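Local structure of peroxidase (Cellulomonas bogoriensis 69B4 = DSM 16987, 6QZO) at residues 334-337 / 338-342; 344-347 / 348-352; 298-301 / 302-305; 215-219 / 220-224; 133-136 / 137-140. The protein binds heme b and probably uses it, as a member of the DyP-type peroxidase family, to oxidise substrates with hydrogen peroxide. One frame throughout, in Å; residues are numbered along the deposited sequence.

Contact 1: residues 334-337 / 338-342; sequences DVDA and QFTPV. With HEM (protoporphyrin IX containing Fe), chain I.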
# COMPACT_ATOMS: atom_id res chain seq x y z
N ASP A 334 -1.01 7.37 -30.11
CA ASP A 334 0.36 7.70 -30.59
C ASP A 334 1.02 8.66 -29.59
O ASP A 334 0.59 9.82 -29.50
CB ASP A 334 0.30 8.26 -32.02
CG ASP A 334 1.63 8.65 -32.64
OD1 ASP A 334 2.62 8.82 -31.89
OD2 ASP A 334 1.67 8.81 -33.87
N VAL A 335 2.07 8.19 -28.90
CA VAL A 335 2.79 8.95 -27.83
C VAL A 335 3.33 10.26 -28.42
O VAL A 335 3.09 11.32 -27.83
CB VAL A 335 3.92 8.12 -27.20
CG1 VAL A 335 4.66 8.90 -26.12
CG2 VAL A 335 3.41 6.80 -26.64
N ASP A 336 4.03 10.17 -29.55
CA ASP A 336 4.76 11.29 -30.21
C ASP A 336 3.80 12.39 -30.65
O ASP A 336 4.17 13.57 -30.56
CB ASP A 336 5.57 10.79 -31.41
CG ASP A 336 6.92 10.19 -31.03
OD1 ASP A 336 7.52 10.67 -30.08
OD2 ASP A 336 7.38 9.29 -31.71
N ALA A 337 2.62 12.02 -31.16
CA ALA A 337 1.62 12.96 -31.72
C ALA A 337 0.75 13.58 -30.61
O ALA A 337 0.25 14.70 -30.82
CB ALA A 337 0.77 12.25 -32.74
N GLN A 338 0.57 12.88 -29.49
CA GLN A 338 -0.52 13.17 -28.51
C GLN A 338 0.07 13.58 -27.15
O GLN A 338 -0.26 14.70 -26.69
CB GLN A 338 -1.44 11.95 -28.40
CG GLN A 338 -2.08 11.57 -29.74
CD GLN A 338 -3.16 10.53 -29.57
OE1 GLN A 338 -2.99 9.37 -29.95
NE2 GLN A 338 -4.27 10.94 -28.97
N PHE A 339 0.92 12.75 -26.54
CA PHE A 339 1.48 13.01 -25.18
C PHE A 339 2.65 13.99 -25.25
O PHE A 339 2.60 15.05 -24.60
CB PHE A 339 1.89 11.71 -24.48
CG PHE A 339 2.50 11.94 -23.12
CD1 PHE A 339 1.70 12.10 -22.00
CD2 PHE A 339 3.87 12.05 -22.98
CE1 PHE A 339 2.27 12.32 -20.75
CE2 PHE A 339 4.43 12.29 -21.72
CZ PHE A 339 3.63 12.42 -20.61
N THR A 340 3.67 13.64 -26.02
CA THR A 340 4.99 14.32 -26.03
C THR A 340 4.86 15.82 -26.30
O THR A 340 5.59 16.60 -25.70
CB THR A 340 5.93 13.64 -27.03
OG1 THR A 340 5.97 12.29 -26.56
CG2 THR A 340 7.30 14.26 -27.09
N PRO A 341 4.00 16.28 -27.23
CA PRO A 341 3.81 17.72 -27.44
C PRO A 341 3.27 18.44 -26.19
O PRO A 341 3.62 19.59 -25.98
CB PRO A 341 2.79 17.79 -28.59
CG PRO A 341 2.96 16.46 -29.30
CD PRO A 341 3.22 15.48 -28.18
N VAL A 342 2.45 17.75 -25.39
CA VAL A 342 1.91 18.33 -24.11
C VAL A 342 3.04 18.37 -23.09
O VAL A 342 3.30 19.45 -22.53
CB VAL A 342 0.68 17.57 -23.59
CG1 VAL A 342 0.26 18.08 -22.22
CG2 VAL A 342 -0.48 17.63 -24.57
CHA HEM I . -4.94 18.55 -15.29
CHB HEM I . -2.31 17.70 -11.34
CHC HEM I . 1.35 16.20 -14.12
CHD HEM I . -1.42 16.65 -18.03
C1A HEM I . -4.52 18.47 -13.99
C2A HEM I . -5.25 18.97 -12.87
C3A HEM I . -4.50 18.75 -11.77
C4A HEM I . -3.33 18.08 -12.19
CMA HEM I . -4.83 19.11 -10.33
CAA HEM I . -6.59 19.69 -12.91
CBA HEM I . -7.79 18.76 -12.80
CGA HEM I . -7.94 18.00 -14.08
O1A HEM I . -7.38 16.87 -14.15
O2A HEM I . -8.60 18.50 -15.04
C1B HEM I . -1.08 17.22 -11.79
C2B HEM I . -0.03 16.90 -10.89
C3B HEM I . 1.02 16.48 -11.66
C4B HEM I . 0.55 16.57 -13.05
CMB HEM I . -0.09 17.00 -9.36
CAB HEM I . 2.34 15.94 -11.28
CBB HEM I . 2.66 15.57 -10.04
C1C HEM I . 0.93 16.17 -15.42
C2C HEM I . 1.73 15.78 -16.49
C3C HEM I . 0.98 15.89 -17.64
C4C HEM I . -0.33 16.38 -17.24
CMC HEM I . 3.15 15.30 -16.48
CAC HEM I . 1.65 15.51 -18.91
CBC HEM I . 1.12 15.53 -20.10
C1D HEM I . -2.62 17.22 -17.57
C2D HEM I . -3.75 17.53 -18.47
C3D HEM I . -4.72 18.08 -17.71
C4D HEM I . -4.17 18.08 -16.35
CMD HEM I . -3.86 17.35 -19.98
CAD HEM I . -6.09 18.57 -18.20
CBD HEM I . -6.02 20.06 -18.61
CGD HEM I . -7.31 20.65 -19.16
O1D HEM I . -7.65 20.45 -20.34
O2D HEM I . -8.04 21.40 -18.45
NA HEM I . -3.34 17.93 -13.55
NB HEM I . -0.70 17.02 -13.05
NC HEM I . -0.31 16.54 -15.87
ND HEM I . -2.94 17.57 -16.31
FE HEM I . -1.88 17.37 -14.76
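Capping at the start of a short helix beside the heme pocket joins D334 to Q338 and A337. D334 occupies the N-cap position: its OD1 accepts from A337 N at 3.3 Å, the donor coming from above the carboxylate plane. The return grip comes from Q338, whose extended side chain carries OE1 back to D334 N at 2.8 Å, so D334 is held at N as well as through its carboxylate. Q338 NE2 donates to the carbonyls of L214 and E302. At the next residue, V335 O accepts two backbone donors from opposite faces of its carbonyl plane, F339 N at 2.9 Å and T340 N at 3.0 Å, the latter almost straight at 174°. This doubly held carbonyl joins helix 335-338 to helix 340-348 in the C-terminal DyP-type domain. With CG anti to the backbone N (chi1 178°), the F339 ring is carried to the heme, where CE1 lies 3.5 Å from the vinyl carbon CBC. V342 CG1 meets HEM CBC at 3.4 Å.

Contact 2: residues 344-347 / 348-352; sequences RRLD and AADLL. With HEM (protoporphyrin IX containing Fe), chain I.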
# COMPACT_ATOMS: atom_id res chain seq x y z
N ARG A 344 6.14 18.47 -23.67
CA ARG A 344 7.12 19.47 -24.18
C ARG A 344 6.65 20.88 -23.81
O ARG A 344 7.50 21.72 -23.49
CB ARG A 344 7.32 19.32 -25.70
CG ARG A 344 8.52 20.11 -26.23
CD ARG A 344 9.52 19.48 -27.22
NE ARG A 344 8.79 18.73 -28.22
CZ ARG A 344 9.15 17.55 -28.71
NH1 ARG A 344 10.31 16.98 -28.36
NH2 ARG A 344 8.39 16.94 -29.61
N ARG A 345 5.35 21.14 -23.87
CA ARG A 345 4.77 22.47 -23.54
C ARG A 345 4.90 22.73 -22.03
O ARG A 345 5.25 23.87 -21.67
CB ARG A 345 3.33 22.59 -24.05
CG ARG A 345 2.83 24.02 -24.16
CD ARG A 345 1.64 24.16 -25.09
NE ARG A 345 0.60 23.22 -24.72
CZ ARG A 345 0.10 22.22 -25.47
NH1 ARG A 345 0.48 21.98 -26.72
NH2 ARG A 345 -0.86 21.47 -24.93
N LEU A 346 4.69 21.71 -21.19
CA LEU A 346 4.86 21.83 -19.71
C LEU A 346 6.34 22.03 -19.37
O LEU A 346 6.63 22.81 -18.46
CB LEU A 346 4.32 20.59 -19.01
CG LEU A 346 2.83 20.33 -19.22
CD1 LEU A 346 2.33 19.30 -18.23
CD2 LEU A 346 2.02 21.63 -19.10
N ASP A 347 7.25 21.35 -20.07
CA ASP A 347 8.71 21.53 -19.85
C ASP A 347 9.05 23.01 -20.09
O ASP A 347 9.83 23.53 -19.31
CB ASP A 347 9.56 20.63 -20.75
CG ASP A 347 11.05 20.87 -20.58
OD1 ASP A 347 11.55 20.67 -19.47
OD2 ASP A 347 11.68 21.27 -21.57
N ALA A 348 8.50 23.62 -21.14
CA ALA A 348 8.82 25.01 -21.56
C ALA A 348 8.34 26.00 -20.49
O ALA A 348 9.09 26.94 -20.18
CB ALA A 348 8.23 25.31 -22.91
N ALA A 349 7.14 25.80 -19.92
CA ALA A 349 6.59 26.63 -18.83
C ALA A 349 5.40 25.95 -18.16
O ALA A 349 4.44 25.58 -18.86
CB ALA A 349 6.21 28.00 -19.35
N ASP A 350 5.46 25.82 -16.84
CA ASP A 350 4.35 25.34 -15.96
C ASP A 350 4.72 25.69 -14.52
O ASP A 350 5.79 25.26 -14.07
CB ASP A 350 4.10 23.84 -16.15
CG ASP A 350 2.92 23.32 -15.36
OD1 ASP A 350 2.28 24.12 -14.64
OD2 ASP A 350 2.65 22.11 -15.43
N LEU A 351 3.88 26.46 -13.81
CA LEU A 351 4.14 26.87 -12.40
C LEU A 351 4.34 25.62 -11.52
O LEU A 351 5.19 25.65 -10.62
CB LEU A 351 2.96 27.71 -11.91
CG LEU A 351 2.87 29.13 -12.47
CD1 LEU A 351 1.62 29.81 -11.92
CD2 LEU A 351 4.13 29.94 -12.14
N LEU A 352 3.61 24.55 -11.82
CA LEU A 352 3.60 23.26 -11.08
C LEU A 352 5.00 22.62 -11.07
O LEU A 352 5.30 21.88 -10.12
CB LEU A 352 2.58 22.33 -11.73
CG LEU A 352 2.35 20.99 -11.03
CD1 LEU A 352 1.83 21.20 -9.62
CD2 LEU A 352 1.38 20.13 -11.80
CHA HEM I . -4.94 18.55 -15.29
CHB HEM I . -2.31 17.70 -11.34
CHC HEM I . 1.35 16.20 -14.12
CHD HEM I . -1.42 16.65 -18.03
C1A HEM I . -4.52 18.47 -13.99
C2A HEM I . -5.25 18.97 -12.87
C3A HEM I . -4.50 18.75 -11.77
C4A HEM I . -3.33 18.08 -12.19
CMA HEM I . -4.83 19.11 -10.33
CAA HEM I . -6.59 19.69 -12.91
CBA HEM I . -7.79 18.76 -12.80
CGA HEM I . -7.94 18.00 -14.08
O1A HEM I . -7.38 16.87 -14.15
O2A HEM I . -8.60 18.50 -15.04
C1B HEM I . -1.08 17.22 -11.79
C2B HEM I . -0.03 16.90 -10.89
C3B HEM I . 1.02 16.48 -11.66
C4B HEM I . 0.55 16.57 -13.05
CMB HEM I . -0.09 17.00 -9.36
CAB HEM I . 2.34 15.94 -11.28
CBB HEM I . 2.66 15.57 -10.04
C1C HEM I . 0.93 16.17 -15.42
C2C HEM I . 1.73 15.78 -16.49
C3C HEM I . 0.98 15.89 -17.64
C4C HEM I . -0.33 16.38 -17.24
CMC HEM I . 3.15 15.30 -16.48
CAC HEM I . 1.65 15.51 -18.91
CBC HEM I . 1.12 15.53 -20.10
C1D HEM I . -2.62 17.22 -17.57
C2D HEM I . -3.75 17.53 -18.47
C3D HEM I . -4.72 18.08 -17.71
C4D HEM I . -4.17 18.08 -16.35
CMD HEM I . -3.86 17.35 -19.98
CAD HEM I . -6.09 18.57 -18.20
CBD HEM I . -6.02 20.06 -18.61
CGD HEM I . -7.31 20.65 -19.16
O1D HEM I . -7.65 20.45 -20.34
O2D HEM I . -8.04 21.40 -18.45
NA HEM I . -3.34 17.93 -13.55
NB HEM I . -0.70 17.02 -13.05
NC HEM I . -0.31 16.54 -15.87
ND HEM I . -2.94 17.57 -16.31
FE HEM I . -1.88 17.37 -14.76
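D350 holds L352 N through OD1 at 3.1 Å, an Asx turn in which the N-H arrives from above the carboxylate plane, at an N-H...O angle of 156°. The other oxygen, OD2, accepts from ND1 of H292, the axial ligand of the heme iron, which makes this an aspartate-proximal histidine pair, the arrangement familiar from heme peroxidases. That bond helps to fix the rotation of the H292 ring about its link to the iron. The torsion that sets CG opposite the backbone N (chi1 -176°) lays the D350 side chain alongside that of L346, both pointing the same way, with OD2 3.8 Å from L346 CD2. With an alanine here, H292 ND1 would probably lose its acceptor and the imidazole become freer to turn, while L352 N would lose its turn-closing partner. Upstream, helix 340-348 ends with two backbone bonds, A348 N to R344 O and A349 N to R345 O, each 3.2 Å, before A349 departs from helical geometry. Beside them, D347 OD1 accepts from I131 N. Two leucines then meet the porphyrin: L346 lays CD1 3.7 Å from HEM C3C, and L352 brings CD2 to 3.6 Å from HEM C2B.

Contact 3: residues 298-301 / 302-305; sequences PTQR and EETF. With HEM (protoporphyrin IX containing Fe), chain I.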
# COMPACT_ATOMS: atom_id res chain seq x y z
N PRO A 298 -5.27 20.84 -24.58
CA PRO A 298 -5.02 20.56 -25.99
C PRO A 298 -4.90 21.85 -26.82
O PRO A 298 -5.75 22.71 -26.69
CB PRO A 298 -6.27 19.78 -26.43
CG PRO A 298 -6.75 19.12 -25.16
CD PRO A 298 -6.48 20.15 -24.09
N THR A 299 -3.85 21.92 -27.64
CA THR A 299 -3.61 22.99 -28.65
C THR A 299 -4.20 22.55 -30.00
O THR A 299 -4.61 23.42 -30.76
CB THR A 299 -2.11 23.32 -28.70
OG1 THR A 299 -1.96 24.57 -28.03
CG2 THR A 299 -1.52 23.39 -30.09
N GLN A 300 -4.23 21.24 -30.26
CA GLN A 300 -4.87 20.60 -31.43
C GLN A 300 -5.69 19.42 -30.92
O GLN A 300 -5.34 18.90 -29.86
CB GLN A 300 -3.81 20.12 -32.42
CG GLN A 300 -2.88 21.21 -32.90
CD GLN A 300 -3.54 22.11 -33.92
OE1 GLN A 300 -4.66 21.87 -34.39
NE2 GLN A 300 -2.82 23.15 -34.30
N ARG A 301 -6.72 19.01 -31.66
CA ARG A 301 -7.63 17.92 -31.25
C ARG A 301 -6.83 16.75 -30.65
O ARG A 301 -7.26 16.23 -29.59
CB ARG A 301 -8.48 17.42 -32.42
CG ARG A 301 -9.31 16.19 -32.08
CD ARG A 301 -10.47 15.99 -33.02
NE ARG A 301 -11.29 14.89 -32.51
CZ ARG A 301 -11.03 13.60 -32.71
NH1 ARG A 301 -9.99 13.21 -33.44
NH2 ARG A 301 -11.84 12.69 -32.20
N GLU A 302 -5.71 16.37 -31.27
CA GLU A 302 -5.00 15.09 -30.96
C GLU A 302 -4.12 15.23 -29.71
O GLU A 302 -3.71 14.18 -29.19
CB GLU A 302 -4.24 14.57 -32.18
CG GLU A 302 -3.07 15.44 -32.64
CD GLU A 302 -3.35 16.58 -33.59
OE1 GLU A 302 -4.51 16.67 -34.08
OE2 GLU A 302 -2.39 17.37 -33.84
N GLU A 303 -3.89 16.45 -29.21
CA GLU A 303 -3.00 16.72 -28.04
C GLU A 303 -3.77 16.47 -26.72
O GLU A 303 -3.83 17.38 -25.88
CB GLU A 303 -2.45 18.14 -28.11
CG GLU A 303 -1.47 18.35 -29.25
CD GLU A 303 -0.84 19.72 -29.25
OE1 GLU A 303 -1.33 20.59 -28.49
OE2 GLU A 303 0.17 19.93 -29.97
N THR A 304 -4.28 15.25 -26.56
CA THR A 304 -5.08 14.78 -25.40
C THR A 304 -4.77 13.29 -25.20
O THR A 304 -4.20 12.67 -26.13
CB THR A 304 -6.56 15.09 -25.62
OG1 THR A 304 -7.29 14.84 -24.42
CG2 THR A 304 -7.16 14.30 -26.76
N PHE A 305 -5.10 12.74 -24.04
CA PHE A 305 -4.82 11.33 -23.68
C PHE A 305 -5.65 10.97 -22.45
O PHE A 305 -6.07 11.89 -21.71
CB PHE A 305 -3.31 11.13 -23.45
CG PHE A 305 -2.63 12.28 -22.77
CD1 PHE A 305 -2.67 12.43 -21.40
CD2 PHE A 305 -1.98 13.25 -23.52
CE1 PHE A 305 -2.08 13.52 -20.78
CE2 PHE A 305 -1.39 14.34 -22.91
CZ PHE A 305 -1.44 14.47 -21.53
CHA HEM I . -4.94 18.55 -15.29
CHB HEM I . -2.31 17.70 -11.34
CHC HEM I . 1.35 16.20 -14.12
CHD HEM I . -1.42 16.65 -18.03
C1A HEM I . -4.52 18.47 -13.99
C2A HEM I . -5.25 18.97 -12.87
C3A HEM I . -4.50 18.75 -11.77
C4A HEM I . -3.33 18.08 -12.19
CMA HEM I . -4.83 19.11 -10.33
CAA HEM I . -6.59 19.69 -12.91
CBA HEM I . -7.79 18.76 -12.80
CGA HEM I . -7.94 18.00 -14.08
O1A HEM I . -7.38 16.87 -14.15
O2A HEM I . -8.60 18.50 -15.04
C1B HEM I . -1.08 17.22 -11.79
C2B HEM I . -0.03 16.90 -10.89
C3B HEM I . 1.02 16.48 -11.66
C4B HEM I . 0.55 16.57 -13.05
CMB HEM I . -0.09 17.00 -9.36
CAB HEM I . 2.34 15.94 -11.28
CBB HEM I . 2.66 15.57 -10.04
C1C HEM I . 0.93 16.17 -15.42
C2C HEM I . 1.73 15.78 -16.49
C3C HEM I . 0.98 15.89 -17.64
C4C HEM I . -0.33 16.38 -17.24
CMC HEM I . 3.15 15.30 -16.48
CAC HEM I . 1.65 15.51 -18.91
CBC HEM I . 1.12 15.53 -20.10
C1D HEM I . -2.62 17.22 -17.57
C2D HEM I . -3.75 17.53 -18.47
C3D HEM I . -4.72 18.08 -17.71
C4D HEM I . -4.17 18.08 -16.35
CMD HEM I . -3.86 17.35 -19.98
CAD HEM I . -6.09 18.57 -18.20
CBD HEM I . -6.02 20.06 -18.61
CGD HEM I . -7.31 20.65 -19.16
O1D HEM I . -7.65 20.45 -20.34
O2D HEM I . -8.04 21.40 -18.45
NA HEM I . -3.34 17.93 -13.55
NB HEM I . -0.70 17.02 -13.05
NC HEM I . -0.31 16.54 -15.87
ND HEM I . -2.94 17.57 -16.31
FE HEM I . -1.88 17.37 -14.76
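The chain from Q300 to E303 folds into a type I beta turn, closed by E303 N to Q300 O at 2.9 Å, the donor standing above the carbonyl plane; E303 is itself the centre of an inverse gamma turn. Its side chain, extended beyond CG, runs back alongside T299, and OE1 accepts from T299 N at 3.0 Å, although the placing of that oxygen is less certain. The same OE1 pairs with R345 NH1 in a salt bridge. Shortening E303 to an alanine is likely to leave the R345 guanidinium without this carboxylate. E302 lies alongside Q300, OE2 3.4 Å from Q300 CB, with the carboxylate and amide planes 8° apart. P298 CG lies 4.1 Å from T304 CB, the proline ring slanting across the threonine side chain. R301 faces outward to salt bridges with D211 and D213. The turn lies between helix 292-296 and strand 306-314, against helix 340-348, while F305 lines the heme pocket and meets T330 and Q332 of strand 323-332.

Contact 4: residues 215-219 / 220-224; sequences LWHRD and GEPGW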
# COMPACT_ATOMS: atom_id res chain seq x y z
N LEU A 215 -7.55 7.26 -28.61
CA LEU A 215 -7.09 6.26 -27.62
C LEU A 215 -6.65 4.98 -28.32
O LEU A 215 -5.54 4.47 -28.04
CB LEU A 215 -8.24 5.98 -26.65
CG LEU A 215 -7.99 4.87 -25.62
CD1 LEU A 215 -6.80 5.25 -24.76
CD2 LEU A 215 -9.22 4.62 -24.78
N TRP A 216 -7.53 4.45 -29.17
CA TRP A 216 -7.44 3.09 -29.76
C TRP A 216 -6.83 3.17 -31.17
O TRP A 216 -7.29 4.00 -31.97
CB TRP A 216 -8.84 2.47 -29.81
CG TRP A 216 -9.53 2.29 -28.49
CD1 TRP A 216 -10.79 2.70 -28.18
CD2 TRP A 216 -9.03 1.60 -27.32
NE1 TRP A 216 -11.12 2.32 -26.91
CE2 TRP A 216 -10.06 1.64 -26.36
CE3 TRP A 216 -7.84 0.95 -27.00
CZ2 TRP A 216 -9.92 1.06 -25.09
CZ3 TRP A 216 -7.70 0.37 -25.76
CH2 TRP A 216 -8.73 0.44 -24.81
N HIS A 217 -5.83 2.32 -31.44
CA HIS A 217 -5.27 2.06 -32.79
C HIS A 217 -6.30 1.22 -33.56
O HIS A 217 -6.77 0.21 -33.00
CB HIS A 217 -3.91 1.36 -32.64
CG HIS A 217 -3.08 1.30 -33.88
ND1 HIS A 217 -3.17 0.25 -34.79
CD2 HIS A 217 -2.09 2.11 -34.31
CE1 HIS A 217 -2.28 0.44 -35.75
NE2 HIS A 217 -1.61 1.58 -35.49
N ARG A 218 -6.68 1.64 -34.77
CA ARG A 218 -7.66 0.89 -35.61
C ARG A 218 -6.97 0.36 -36.87
O ARG A 218 -6.48 -0.79 -36.82
CB ARG A 218 -8.87 1.79 -35.91
CG ARG A 218 -9.89 1.83 -34.79
CD ARG A 218 -11.16 2.57 -35.22
NE ARG A 218 -12.05 1.79 -36.09
CZ ARG A 218 -12.99 0.93 -35.68
NH1 ARG A 218 -13.19 0.70 -34.40
NH2 ARG A 218 -13.75 0.31 -36.57
N ASP A 219 -6.91 1.15 -37.95
CA ASP A 219 -6.64 0.63 -39.32
C ASP A 219 -5.13 0.62 -39.61
O ASP A 219 -4.67 -0.30 -40.31
CB ASP A 219 -7.40 1.43 -40.39
CG ASP A 219 -7.18 2.93 -40.37
OD1 ASP A 219 -7.46 3.56 -39.33
OD2 ASP A 219 -6.76 3.49 -41.41
N GLY A 220 -4.39 1.60 -39.07
CA GLY A 220 -3.03 1.93 -39.51
C GLY A 220 -2.04 0.78 -39.37
O GLY A 220 -2.41 -0.28 -38.84
N GLU A 221 -0.83 0.99 -39.88
CA GLU A 221 0.37 0.13 -39.70
C GLU A 221 0.99 0.55 -38.36
O GLU A 221 1.01 1.73 -38.04
CB GLU A 221 1.16 0.25 -41.00
CG GLU A 221 2.38 -0.64 -41.15
CD GLU A 221 3.60 -0.10 -40.42
OE1 GLU A 221 3.83 1.14 -40.46
OE2 GLU A 221 4.32 -0.92 -39.77
N PRO A 222 1.47 -0.37 -37.48
CA PRO A 222 1.45 -1.81 -37.73
C PRO A 222 0.13 -2.50 -37.33
O PRO A 222 -0.47 -2.10 -36.36
CB PRO A 222 2.61 -2.30 -36.86
CG PRO A 222 2.59 -1.38 -35.66
CD PRO A 222 2.10 -0.04 -36.20
N GLY A 223 -0.27 -3.51 -38.11
CA GLY A 223 -1.59 -4.17 -38.04
C GLY A 223 -1.83 -4.87 -36.72
O GLY A 223 -3.00 -4.99 -36.31
N TRP A 224 -0.77 -5.33 -36.05
CA TRP A 224 -0.87 -6.11 -34.79
C TRP A 224 -1.41 -5.25 -33.63
O TRP A 224 -1.85 -5.85 -32.62
CB TRP A 224 0.48 -6.74 -34.42
CG TRP A 224 1.52 -5.79 -33.91
CD1 TRP A 224 2.50 -5.19 -34.65
CD2 TRP A 224 1.73 -5.36 -32.55
NE1 TRP A 224 3.28 -4.41 -33.85
CE2 TRP A 224 2.84 -4.50 -32.56
CE3 TRP A 224 1.10 -5.63 -31.33
CZ2 TRP A 224 3.34 -3.90 -31.40
CZ3 TRP A 224 1.58 -5.03 -30.19
CH2 TRP A 224 2.68 -4.18 -30.22
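The imidazole of H217 meets backbone carbonyl oxygens at its edge: E221 O lies in the ring plane, 3.7 Å from NE2, and G220 O sits near that plane, 3.2 Å from CE1. P222 O approaches the same CE1, also at 3.2 Å but from an oblique direction. The ring gets there because CG is set opposite the backbone N (chi1 -167°), which swings it into the bend made by G220, E221 and P222. Three carbonyl oxygens thus gather round one end of the imidazole, an electronegative setting that could polarise the CE1-H group. The peptide bond before P222 is cis, and P222 CD comes to 4.1 Å from H217 NE2. The second flat group, the indole of W216, has L215 CD2 over one face, 3.4 Å above the plane and offset toward the rim, and it stacks with H36. This irregular loop runs between strand 170-179 and strand 229-238; backbone bonds tie H217 to G227 and G228, and W224 packs on R379 and L380 of helix 378-381.

Contact 5: residues 133-136 / 137-140; sequences RLDP and AWCD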
# COMPACT_ATOMS: atom_id res chain seq x y z
N ARG A 133 14.33 14.49 -13.80
CA ARG A 133 15.32 13.99 -12.81
C ARG A 133 15.27 12.47 -12.83
O ARG A 133 15.18 11.87 -11.77
CB ARG A 133 15.02 14.45 -11.37
CG ARG A 133 15.21 15.89 -10.97
CD ARG A 133 16.32 16.62 -11.72
NE ARG A 133 16.34 18.06 -11.54
CZ ARG A 133 16.27 19.01 -12.50
NH1 ARG A 133 16.13 18.70 -13.78
NH2 ARG A 133 16.33 20.28 -12.14
N LEU A 134 15.33 11.87 -14.03
CA LEU A 134 15.00 10.44 -14.25
C LEU A 134 16.03 9.54 -13.58
O LEU A 134 17.23 9.69 -13.86
CB LEU A 134 14.90 10.16 -15.75
CG LEU A 134 13.75 10.87 -16.48
CD1 LEU A 134 13.75 10.49 -17.94
CD2 LEU A 134 12.41 10.56 -15.82
N ASP A 135 15.54 8.66 -12.70
CA ASP A 135 16.29 7.58 -12.03
C ASP A 135 16.12 6.30 -12.85
O ASP A 135 15.02 5.76 -12.91
CB ASP A 135 15.76 7.39 -10.60
CG ASP A 135 16.50 6.33 -9.80
OD1 ASP A 135 17.33 5.61 -10.38
OD2 ASP A 135 16.23 6.20 -8.63
N PRO A 136 17.19 5.78 -13.49
CA PRO A 136 17.10 4.59 -14.34
C PRO A 136 16.33 3.40 -13.75
O PRO A 136 15.73 2.68 -14.51
CB PRO A 136 18.57 4.18 -14.57
CG PRO A 136 19.48 5.31 -14.05
CD PRO A 136 18.54 6.35 -13.47
N ALA A 137 16.34 3.24 -12.42
CA ALA A 137 15.65 2.14 -11.69
C ALA A 137 14.12 2.30 -11.77
O ALA A 137 13.42 1.34 -11.40
CB ALA A 137 16.10 2.11 -10.24
N TRP A 138 13.62 3.46 -12.18
CA TRP A 138 12.16 3.69 -12.37
C TRP A 138 11.85 3.89 -13.87
O TRP A 138 10.74 4.35 -14.19
CB TRP A 138 11.67 4.89 -11.55
CG TRP A 138 11.77 4.73 -10.06
CD1 TRP A 138 12.44 5.55 -9.21
CD2 TRP A 138 11.14 3.73 -9.24
NE1 TRP A 138 12.31 5.11 -7.92
CE2 TRP A 138 11.51 4.00 -7.91
CE3 TRP A 138 10.30 2.63 -9.50
CZ2 TRP A 138 11.10 3.21 -6.84
CZ3 TRP A 138 9.88 1.86 -8.44
CH2 TRP A 138 10.28 2.13 -7.13
N CYS A 139 12.80 3.56 -14.75
CA CYS A 139 12.71 3.82 -16.20
C CYS A 139 12.65 2.51 -16.99
O CYS A 139 13.20 1.50 -16.51
CB CYS A 139 13.88 4.66 -16.69
SG CYS A 139 13.82 6.36 -16.08
N ASP A 140 12.01 2.57 -18.17
CA ASP A 140 12.04 1.54 -19.23
C ASP A 140 11.46 0.22 -18.68
O ASP A 140 10.63 0.27 -17.76
CB ASP A 140 13.45 1.36 -19.80
CG ASP A 140 14.13 2.65 -20.21
OD1 ASP A 140 13.43 3.59 -20.65
OD2 ASP A 140 15.36 2.71 -20.03
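W138 brings CD1 of its indole to 3.9 Å from D135 OD2, close to D135 CB as well, with the ring and carboxylate planes 80° apart. The carboxylate stands nearly upright against the ring, and the approach is oblique. A second use of the same side chain begins at OD1, which accepts from A137 N at 3.3 Å, a fairly straight bond whose N-H comes from above the carboxylate plane. The torsion responsible puts D135 CG opposite the backbone N (chi1 -178°), turning the carboxylate over the start of the following turn. The backbone answers with W138 N to D135 O at 2.8 Å and C139 N to P136 O at 3.1 Å, successive bonds that close two overlapping type I beta turns, D135 to W138 and P136 to C139. C139 SG lies 4.0 Å from L134 CB. Beyond the turns, the loop lies between helix 107-113 and strand 143-149 in the N-terminal DyP-type domain; W138 makes a cation-pi contact with R235 and packs on W174 and Q176 of strand 170-179. D135 therefore serves the turn twice, its carboxylate holding A137 N and its carbonyl W138 N, so that one residue satisfies two amides.

In the fold
From the N terminus, contact 5 comes first: it folds the loop between helix 107-113 and strand 143-149, and backbone bonds tie that loop to strand 356-366 of the C-terminal half. Contact 4 follows, bending the long connection between strands 170-179 and 229-238. Contact 3 then turns the chain between helix 292-296 and strand 306-314. Contacts 1 and 2 come last, at the two ends of helix 340-348. All five are in series; none nests in or crosses another. Contact 3 nevertheless touches both later ones, through Q338 with E302 and R345 with E303. These three touch the heme, while contacts 4 and 5 stand apart, their centres about 29 Å from each other.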